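Local structure of 5-carboxyvanillate decarboxylase (Sphingomonas paucimobilis, 4L6D) at residues A112-F117 with A170-P175; K222-H227 with R330-T335. The protein probably removes the carboxyl group from 5-carboxyvanillate, as a manganese-binding carboxy-lyase built on the amidohydrolase fold. All coordinates share one frame; numbering follows the deposited sequence.

Both contacts belong to one parallel (β/α)8 barrel and meet along neighbouring strands 171-174 and 223-225, where backbone hydrogen bonds join Leu-171 to Lys-222 and Val-224. Contact 1 lies deep in the core: it packs side chains from strand 111-115 and the loop after it against strand 171-174, with strand 140-144 between, and all four touching residues are buried. Contact 2 sits further from the centre of the chain and brings a strand against the end of the last helix, where Ile-331 is still partly exposed. Across both, the packing is apolar. The polar chemistry lies alongside: His-174 of contact 1 binds manganese, whereas His-227 of contact 2 reaches the metal site through Asp-297.

Contact 1: A112-F117 with A170-P175; sequences AGLGTF and ALYIHP. With MN (manganese (II) ion), chain I; VNL (4-hydroxy-3-methoxybenzoate), chain J.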
ATOM      1  N   ALA A 112     -16.064  20.779 -15.476  1.00  5.96           N
ATOM      2  CA  ALA A 112     -17.022  20.344 -14.470  1.00  7.19           C
ATOM      3  C   ALA A 112     -16.336  20.576 -13.123  1.00  6.80           C
ATOM      4  O   ALA A 112     -15.146  20.886 -13.087  1.00  6.98           O
ATOM      5  CB  ALA A 112     -17.397  18.872 -14.672  1.00  7.89           C
ATOM      6  N   GLY A 113     -17.064  20.445 -12.015  1.00  5.80           N
ATOM      7  CA  GLY A 113     -16.468  20.749 -10.731  1.00  7.92           C
ATOM      8  C   GLY A 113     -16.961  19.934  -9.559  1.00  5.18           C
ATOM      9  O   GLY A 113     -18.134  19.568  -9.480  1.00  6.12           O
ATOM     10  N   LEU A 114     -16.033  19.661  -8.643  1.00  5.01           N
ATOM     11  CA  LEU A 114     -16.327  19.015  -7.373  1.00  4.93           C
ATOM     12  C   LEU A 114     -16.303  20.064  -6.277  1.00  6.61           C
ATOM     13  O   LEU A 114     -15.358  20.856  -6.176  1.00  7.17           O
ATOM     14  CB  LEU A 114     -15.277  17.951  -7.070  1.00  4.89           C
ATOM     15  CG  LEU A 114     -15.133  16.836  -8.117  1.00  4.47           C
ATOM     16  CD1 LEU A 114     -14.083  15.839  -7.663  1.00  6.13           C
ATOM     17  CD2 LEU A 114     -16.472  16.131  -8.334  1.00  6.23           C
ATOM     18  N   GLY A 115     -17.349  20.090  -5.464  1.00  5.42           N
ATOM     19  CA  GLY A 115     -17.385  20.967  -4.309  1.00  6.56           C
ATOM     20  C   GLY A 115     -16.650  20.316  -3.163  1.00  5.69           C
ATOM     21  O   GLY A 115     -16.411  19.112  -3.191  1.00  7.01           O
ATOM     22  N   THR A 116     -16.285  21.104  -2.159  1.00  5.85           N
ATOM     23  CA  THR A 116     -15.601  20.568  -0.990  1.00  6.60           C
ATOM     24  C   THR A 116     -16.329  21.042   0.258  1.00  6.09           C
ATOM     25  O   THR A 116     -17.395  21.652   0.168  1.00  7.11           O
ATOM     26  CB  THR A 116     -14.068  20.909  -0.999  1.00  5.83           C
ATOM     27  OG1 THR A 116     -13.360  20.057  -0.079  1.00  6.92           O
ATOM     28  CG2 THR A 116     -13.807  22.370  -0.669  1.00  7.36           C
ATOM     29  N   PHE A 117     -15.786  20.718   1.419  1.00  5.98           N
ATOM     30  CA  PHE A 117     -16.427  21.071   2.675  1.00  6.45           C
ATOM     31  C   PHE A 117     -15.414  20.972   3.796  1.00  7.66           C
ATOM     32  O   PHE A 117     -14.315  20.464   3.602  1.00  7.74           O
ATOM     33  CB  PHE A 117     -17.622  20.146   2.956  1.00  7.76           C
ATOM     34  CG  PHE A 117     -17.315  18.680   2.790  1.00  5.75           C
ATOM     35  CD1 PHE A 117     -17.436  18.068   1.538  1.00  6.91           C
ATOM     36  CD2 PHE A 117     -16.922  17.910   3.873  1.00  6.68           C
ATOM     37  CE1 PHE A 117     -17.150  16.724   1.369  1.00  7.29           C
ATOM     38  CE2 PHE A 117     -16.644  16.545   3.706  1.00  5.49           C
ATOM     39  CZ  PHE A 117     -16.761  15.962   2.450  1.00  5.41           C
ATOM     40  N   ALA A 170     -21.061  11.679  -5.749  1.00  5.34           N
ATOM     41  CA  ALA A 170     -19.879  10.874  -5.492  1.00  4.85           C
ATOM     42  C   ALA A 170     -18.829  11.709  -4.754  1.00  6.32           C
ATOM     43  O   ALA A 170     -18.675  12.900  -5.031  1.00  7.33           O
ATOM     44  CB  ALA A 170     -19.317  10.334  -6.796  1.00  7.37           C
ATOM     45  N   LEU A 171     -18.131  11.088  -3.805  1.00  5.55           N
ATOM     46  CA  LEU A 171     -17.054  11.761  -3.080  1.00  5.14           C
ATOM     47  C   LEU A 171     -15.697  11.248  -3.532  1.00  5.09           C
ATOM     48  O   LEU A 171     -15.375  10.073  -3.354  1.00  5.25           O
ATOM     49  CB  LEU A 171     -17.202  11.537  -1.576  1.00  5.57           C
ATOM     50  CG  LEU A 171     -16.044  12.070  -0.723  1.00  4.86           C
ATOM     51  CD1 LEU A 171     -15.983  13.602  -0.752  1.00  6.76           C
ATOM     52  CD2 LEU A 171     -16.183  11.580   0.708  1.00  6.74           C
ATOM     53  N   TYR A 172     -14.902  12.136  -4.121  1.00  4.03           N
ATOM     54  CA  TYR A 172     -13.526  11.817  -4.472  1.00  5.08           C
ATOM     55  C   TYR A 172     -12.693  12.013  -3.218  1.00  6.46           C
ATOM     56  O   TYR A 172     -12.611  13.128  -2.702  1.00  6.32           O
ATOM     57  CB  TYR A 172     -13.053  12.764  -5.581  1.00  4.80           C
ATOM     58  CG  TYR A 172     -11.920  12.247  -6.449  1.00  4.83           C
ATOM     59  CD1 TYR A 172     -10.718  11.822  -5.891  1.00  4.86           C
ATOM     60  CD2 TYR A 172     -12.054  12.205  -7.836  1.00  5.11           C
ATOM     61  CE1 TYR A 172      -9.677  11.371  -6.689  1.00  4.84           C
ATOM     62  CE2 TYR A 172     -11.030  11.756  -8.646  1.00  4.60           C
ATOM     63  CZ  TYR A 172      -9.849  11.329  -8.066  1.00  3.95           C
ATOM     64  OH  TYR A 172      -8.845  10.884  -8.883  1.00  5.18           O
ATOM     65  N   ILE A 173     -12.121  10.935  -2.690  1.00  4.59           N
ATOM     66  CA  ILE A 173     -11.196  11.077  -1.567  1.00  4.19           C
ATOM     67  C   ILE A 173      -9.790  11.152  -2.128  1.00  4.47           C
ATOM     68  O   ILE A 173      -9.151  10.127  -2.403  1.00  4.97           O
ATOM     69  CB  ILE A 173     -11.334   9.960  -0.508  1.00  5.25           C
ATOM     70  CG1 ILE A 173     -12.760   9.937   0.052  1.00  7.62           C
ATOM     71  CG2 ILE A 173     -10.352  10.213   0.627  1.00  7.65           C
ATOM     72  CD1 ILE A 173     -13.013   8.818   1.068  1.00  8.08           C
ATOM     73  N   HIS A 174      -9.341  12.390  -2.313  1.00  5.05           N
ATOM     74  CA  HIS A 174      -8.020  12.713  -2.838  1.00  7.44           C
ATOM     75  C   HIS A 174      -7.004  12.549  -1.710  1.00  6.63           C
ATOM     76  O   HIS A 174      -7.365  12.614  -0.544  1.00  6.16           O
ATOM     77  CB  HIS A 174      -8.069  14.167  -3.316  1.00  6.54           C
ATOM     78  CG  HIS A 174      -6.840  14.619  -4.038  1.00  4.02           C
ATOM     79  ND1 HIS A 174      -5.713  15.074  -3.384  1.00  5.74           N
ATOM     80  CD2 HIS A 174      -6.560  14.684  -5.359  1.00  6.11           C
ATOM     81  CE1 HIS A 174      -4.795  15.403  -4.273  1.00  6.52           C
ATOM     82  NE2 HIS A 174      -5.283  15.175  -5.480  1.00  6.91           N
ATOM     83  N   PRO A 175      -5.723  12.329  -2.035  1.00  4.77           N
ATOM     84  CA  PRO A 175      -4.749  12.269  -0.935  1.00  6.43           C
ATOM     85  C   PRO A 175      -4.468  13.605  -0.232  1.00  7.37           C
ATOM     86  O   PRO A 175      -4.789  14.696  -0.703  1.00  6.20           O
ATOM     87  CB  PRO A 175      -3.460  11.780  -1.625  1.00  5.81           C
ATOM     88  CG  PRO A 175      -3.940  11.110  -2.886  1.00  5.31           C
ATOM     89  CD  PRO A 175      -5.151  11.870  -3.314  1.00  5.36           C
TER
HETATM   90 MN    MN I 401      -4.146  15.179  -7.363  1.00  5.68          MN
HETATM   91  C1  VNL J 402       1.312  16.786  -5.852  1.00  9.41           C
HETATM   92  CO1 VNL J 402       0.854  15.870  -6.809  1.00  9.82           C
HETATM   93  CO2 VNL J 402       0.413  17.486  -5.023  1.00 10.71           C
HETATM   94  CM1 VNL J 402      -0.525  15.638  -6.964  1.00 12.26           C
HETATM   95  CM2 VNL J 402      -0.956  17.262  -5.151  1.00 10.80           C
HETATM   96  OM  VNL J 402      -1.905  17.894  -4.391  1.00 11.71           O
HETATM   97  CZ  VNL J 402      -1.442  16.313  -6.158  1.00 10.37           C
HETATM   98  CC  VNL J 402       2.790  17.049  -5.731  1.00 11.63           C
HETATM   99  CV  VNL J 402      -1.511  18.832  -3.371  1.00  8.34           C
HETATM  100  O1  VNL J 402       3.583  16.676  -6.637  1.00 12.91           O
HETATM  101  O2  VNL J 402       3.200  17.703  -4.743  1.00 11.49           O
HETATM  102  O3  VNL J 402      -2.774  16.394  -6.453  1.00 11.87           O
HETATM  103  O   HOH W   1      -5.458  16.711  -8.224  1.00  6.18           O
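Leu-114 meets Tyr-172 across the barrel interior, their CA atoms 8.3 Å apart because strand 140-144 runs between the two strands. The leading atom is Leu-114 CD1, which lies 3.9 Å from Tyr-172 CB and only slightly further from CD2, so it touches the root of the tyrosine rather than its phenol end. An extended leucine, with CG anti to the carbonyl carbon (chi1 -58°) and chi2 near 180°, carries CD1 across to it; Phe-332 packs on the same leucine. The second pair faces the helices outside the barrel. Phe-117 turns CE1 and CZ to Leu-171 CD1, 4.0 Å from CE1, and the methyl arrives at the ring edge, near its plane. The two side chains cross at about a right angle, and Ile-164 of helix 158-167 packs against both.

From its apolar root, the phenol of Tyr-172 runs on to Glu-8 and Thr-270, which hydrogen-bond OH. Two residues on, His-174 NE2 binds manganese at 2.2 Å, beside Glu-8, Asp-297, a water and O3 of the bound vanillate. Its ND1 donates to Pro-175 O (2.9 Å, 154°), on a lone pair in the carbonyl plane. The chemistry divides along the strand: hydrocarbon packing at one end, at the other a metal site whose histidine, held by manganese and Pro-175 O, probably rotates little and whose Glu-8 is probably steadied by its bond with Tyr-172 OH.

Contact 2: K222-H227 with R330-T335; sequences KIVLGH and RIFRIT
Val-224, in the middle of strand 223-225, faces Ile-331 and Phe-332 where helix 317-331 runs out. The CA atoms of Val-224 and Ile-331 are 9.3 Å apart, a gap that only side chains bridge. Phe-332 is the first residue to leave helical angles, and Arg-333 follows with a positive phi (58°), the last residues leaving the strand behind. Strand 223-225 takes its backbone hydrogen bonds from its sheet neighbours: Val-224 with Leu-171 and Ile-173, Ile-223 with Ala-268.

One methyl does most of the work. With CG2 anti to its own carbonyl carbon, Val-224 sends that branch to Phe-332 CZ at 3.8 Å, and the same methyl lies 4.2 Å from Ile-331 CG2. Valine and phenylalanine come from opposite directions, and CG of Phe-332, anti to the carbonyl carbon (chi1 -66°), brings the ring end closer to the strand. The phenyl is also backed by its neighbour, since Ile-331 CG2 sits 3.9 Å above the ring plane, over its centre. Met-293 of the last strand touches all three residues, and Tyr-172 and Thr-270 pack on Val-224 from the flanking strands. Nearer the surface, Lys-222 NZ and Arg-330 NH2 stay 6.5 Å apart, and each donates to a backbone carbonyl, that of Arg-265 and that of Glu-290.

Where the strand ends, His-227 bonds through NE2 to Asp-297, a manganese ligand, and through ND1 to Glu-230, a second-shell arrangement that probably helps orient the aspartate. The whole is consistent with a TIM barrel of the amidohydrolase superfamily: metal chemistry at the C-terminal ends of the strands, and here Phe-332, just past the final helix, turning its ring into the opposite end of the barrel interior.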
ATOM      1  N   LYS A 222     -21.067   6.704  -2.906  1.00  8.04           N
ATOM      2  CA  LYS A 222     -20.108   6.426  -3.968  1.00  8.68           C
ATOM      3  C   LYS A 222     -18.823   7.188  -3.666  1.00  6.55           C
ATOM      4  O   LYS A 222     -18.837   8.408  -3.482  1.00  8.04           O
ATOM      5  CB  LYS A 222     -20.648   6.799  -5.350  1.00 10.05           C
ATOM      6  CG  LYS A 222     -19.719   6.423  -6.516  1.00 11.45           C
ATOM      7  CD  LYS A 222     -19.666   4.898  -6.762  1.00 14.02           C
ATOM      8  CE  LYS A 222     -20.907   4.418  -7.508  1.00 18.82           C
ATOM      9  NZ  LYS A 222     -21.037   2.929  -7.516  1.00 16.47           N
ATOM     10  N   ILE A 223     -17.732   6.441  -3.592  1.00  4.73           N
ATOM     11  CA  ILE A 223     -16.404   6.968  -3.285  1.00  6.48           C
ATOM     12  C   ILE A 223     -15.506   6.760  -4.496  1.00  7.75           C
ATOM     13  O   ILE A 223     -15.549   5.708  -5.140  1.00  8.11           O
ATOM     14  CB  ILE A 223     -15.785   6.229  -2.074  1.00  5.13           C
ATOM     15  CG1 ILE A 223     -16.738   6.239  -0.869  1.00  7.41           C
ATOM     16  CG2 ILE A 223     -14.396   6.805  -1.727  1.00  5.02           C
ATOM     17  CD1 ILE A 223     -17.054   7.617  -0.319  1.00  7.69           C
ATOM     18  N   VAL A 224     -14.696   7.765  -4.821  1.00  4.63           N
ATOM     19  CA  VAL A 224     -13.762   7.641  -5.929  1.00  3.70           C
ATOM     20  C   VAL A 224     -12.334   7.815  -5.401  1.00  4.82           C
ATOM     21  O   VAL A 224     -12.062   8.717  -4.601  1.00  4.72           O
ATOM     22  CB  VAL A 224     -14.080   8.666  -7.033  1.00  3.99           C
ATOM     23  CG1 VAL A 224     -12.980   8.675  -8.096  1.00  4.22           C
ATOM     24  CG2 VAL A 224     -15.452   8.356  -7.682  1.00  5.30           C
ATOM     25  N   LEU A 225     -11.445   6.913  -5.815  1.00  4.22           N
ATOM     26  CA  LEU A 225     -10.034   6.982  -5.438  1.00  6.29           C
ATOM     27  C   LEU A 225      -9.131   7.080  -6.661  1.00  6.40           C
ATOM     28  O   LEU A 225      -9.247   6.279  -7.598  1.00  6.82           O
ATOM     29  CB  LEU A 225      -9.642   5.738  -4.641  1.00  4.46           C
ATOM     30  CG  LEU A 225     -10.330   5.533  -3.294  1.00  3.52           C
ATOM     31  CD1 LEU A 225      -9.848   4.205  -2.711  1.00  7.29           C
ATOM     32  CD2 LEU A 225     -10.004   6.662  -2.331  1.00  5.84           C
ATOM     33  N   GLY A 226      -8.224   8.051  -6.641  1.00  5.65           N
ATOM     34  CA  GLY A 226      -7.264   8.225  -7.712  1.00  5.57           C
ATOM     35  C   GLY A 226      -6.082   7.274  -7.607  1.00  4.08           C
ATOM     36  O   GLY A 226      -6.072   6.360  -6.776  1.00  4.36           O
ATOM     37  N   HIS A 227      -5.099   7.475  -8.479  1.00  3.70           N
ATOM     38  CA  HIS A 227      -3.844   6.721  -8.416  1.00  5.30           C
ATOM     39  C   HIS A 227      -4.096   5.228  -8.437  1.00  5.95           C
ATOM     40  O   HIS A 227      -3.577   4.468  -7.608  1.00  4.76           O
ATOM     41  CB  HIS A 227      -3.035   7.210  -7.210  1.00  5.37           C
ATOM     42  CG  HIS A 227      -3.108   8.694  -7.089  1.00  4.68           C
ATOM     43  ND1 HIS A 227      -3.840   9.325  -6.106  1.00  5.15           N
ATOM     44  CD2 HIS A 227      -2.683   9.672  -7.929  1.00  5.23           C
ATOM     45  CE1 HIS A 227      -3.825  10.630  -6.322  1.00  5.24           C
ATOM     46  NE2 HIS A 227      -3.125  10.865  -7.419  1.00  6.31           N
ATOM     47  N   ARG A 330     -21.252   9.506 -16.260  1.00  7.77           N
ATOM     48  CA  ARG A 330     -22.255   8.867 -15.416  1.00  7.90           C
ATOM     49  C   ARG A 330     -22.056   9.217 -13.943  1.00  6.11           C
ATOM     50  O   ARG A 330     -22.968   9.727 -13.281  1.00  8.71           O
ATOM     51  CB  ARG A 330     -22.188   7.351 -15.585  1.00 10.09           C
ATOM     52  CG  ARG A 330     -23.193   6.590 -14.741  1.00 11.01           C
ATOM     53  CD  ARG A 330     -22.990   5.082 -14.866  1.00 13.37           C
ATOM     54  NE  ARG A 330     -21.837   4.610 -14.098  1.00 14.44           N
ATOM     55  CZ  ARG A 330     -20.711   4.139 -14.630  1.00 17.19           C
ATOM     56  NH1 ARG A 330     -20.580   4.055 -15.945  1.00 22.53           N
ATOM     57  NH2 ARG A 330     -19.725   3.740 -13.841  1.00 17.21           N
ATOM     58  N   ILE A 331     -20.859   8.944 -13.435  1.00  5.31           N
ATOM     59  CA  ILE A 331     -20.578   9.091 -12.008  1.00  4.76           C
ATOM     60  C   ILE A 331     -20.644  10.542 -11.546  1.00  8.59           C
ATOM     61  O   ILE A 331     -21.095  10.828 -10.430  1.00  8.16           O
ATOM     62  CB  ILE A 331     -19.218   8.458 -11.657  1.00  4.65           C
ATOM     63  CG1 ILE A 331     -19.314   6.935 -11.806  1.00  7.70           C
ATOM     64  CG2 ILE A 331     -18.742   8.868 -10.250  1.00  7.54           C
ATOM     65  CD1 ILE A 331     -17.981   6.224 -11.758  1.00  8.82           C
ATOM     66  N   PHE A 332     -20.210  11.454 -12.412  1.00  5.70           N
ATOM     67  CA  PHE A 332     -20.139  12.874 -12.060  1.00  5.86           C
ATOM     68  C   PHE A 332     -21.150  13.768 -12.784  1.00  7.23           C
ATOM     69  O   PHE A 332     -20.939  14.980 -12.909  1.00  8.81           O
ATOM     70  CB  PHE A 332     -18.716  13.386 -12.265  1.00  7.03           C
ATOM     71  CG  PHE A 332     -17.709  12.773 -11.329  1.00  6.08           C
ATOM     72  CD1 PHE A 332     -17.786  12.988  -9.961  1.00  6.90           C
ATOM     73  CD2 PHE A 332     -16.686  11.969 -11.821  1.00  6.84           C
ATOM     74  CE1 PHE A 332     -16.850  12.420  -9.100  1.00  8.55           C
ATOM     75  CE2 PHE A 332     -15.749  11.403 -10.972  1.00  6.24           C
ATOM     76  CZ  PHE A 332     -15.826  11.635  -9.604  1.00  7.69           C
ATOM     77  N   ARG A 333     -22.238  13.179 -13.271  1.00  7.70           N
ATOM     78  CA  ARG A 333     -23.389  13.964 -13.730  1.00 10.88           C
ATOM     79  C   ARG A 333     -23.019  14.948 -14.838  1.00 10.96           C
ATOM     80  O   ARG A 333     -23.415  16.114 -14.799  1.00 11.27           O
ATOM     81  CB  ARG A 333     -24.002  14.750 -12.559  1.00 16.58           C
ATOM     82  CG  ARG A 333     -24.463  13.901 -11.385  1.00 21.84           C
ATOM     83  CD  ARG A 333     -25.132  14.759 -10.303  1.00 23.31           C
ATOM     84  NE  ARG A 333     -25.652  13.937  -9.213  1.00 22.44           N
ATOM     85  CZ  ARG A 333     -26.422  14.391  -8.227  1.00 20.47           C
ATOM     86  NH1 ARG A 333     -26.775  15.671  -8.183  1.00 20.01           N
ATOM     87  NH2 ARG A 333     -26.845  13.561  -7.284  1.00 19.09           N
ATOM     88  N   ILE A 334     -22.261  14.481 -15.824  1.00  7.78           N
ATOM     89  CA  ILE A 334     -21.863  15.328 -16.945  1.00  9.45           C
ATOM     90  C   ILE A 334     -22.660  14.932 -18.176  1.00 11.01           C
ATOM     91  O   ILE A 334     -22.771  13.750 -18.497  1.00 13.67           O
ATOM     92  CB  ILE A 334     -20.352  15.188 -17.251  1.00  6.68           C
ATOM     93  CG1 ILE A 334     -19.520  15.624 -16.040  1.00  7.90           C
ATOM     94  CG2 ILE A 334     -19.984  16.003 -18.475  1.00 11.56           C
ATOM     95  CD1 ILE A 334     -18.037  15.278 -16.166  1.00  8.96           C
ATOM     96  N   THR A 335     -23.231  15.920 -18.851  1.00 13.10           N
ATOM     97  CA  THR A 335     -23.916  15.677 -20.112  1.00 15.82           C
ATOM     98  C   THR A 335     -22.897  15.649 -21.242  1.00 17.67           C
ATOM     99  O   THR A 335     -22.824  14.701 -22.033  1.00 18.80           O
ATOM    100  CB  THR A 335     -24.934  16.781 -20.396  1.00 17.58           C
ATOM    101  OG1 THR A 335     -25.913  16.796 -19.352  1.00 20.31           O
ATOM    102  CG2 THR A 335     -25.620  16.535 -21.730  1.00 19.01           C
ATOM    103  OXT THR A 335     -22.111  16.586 -21.368  1.00 15.76           O
TER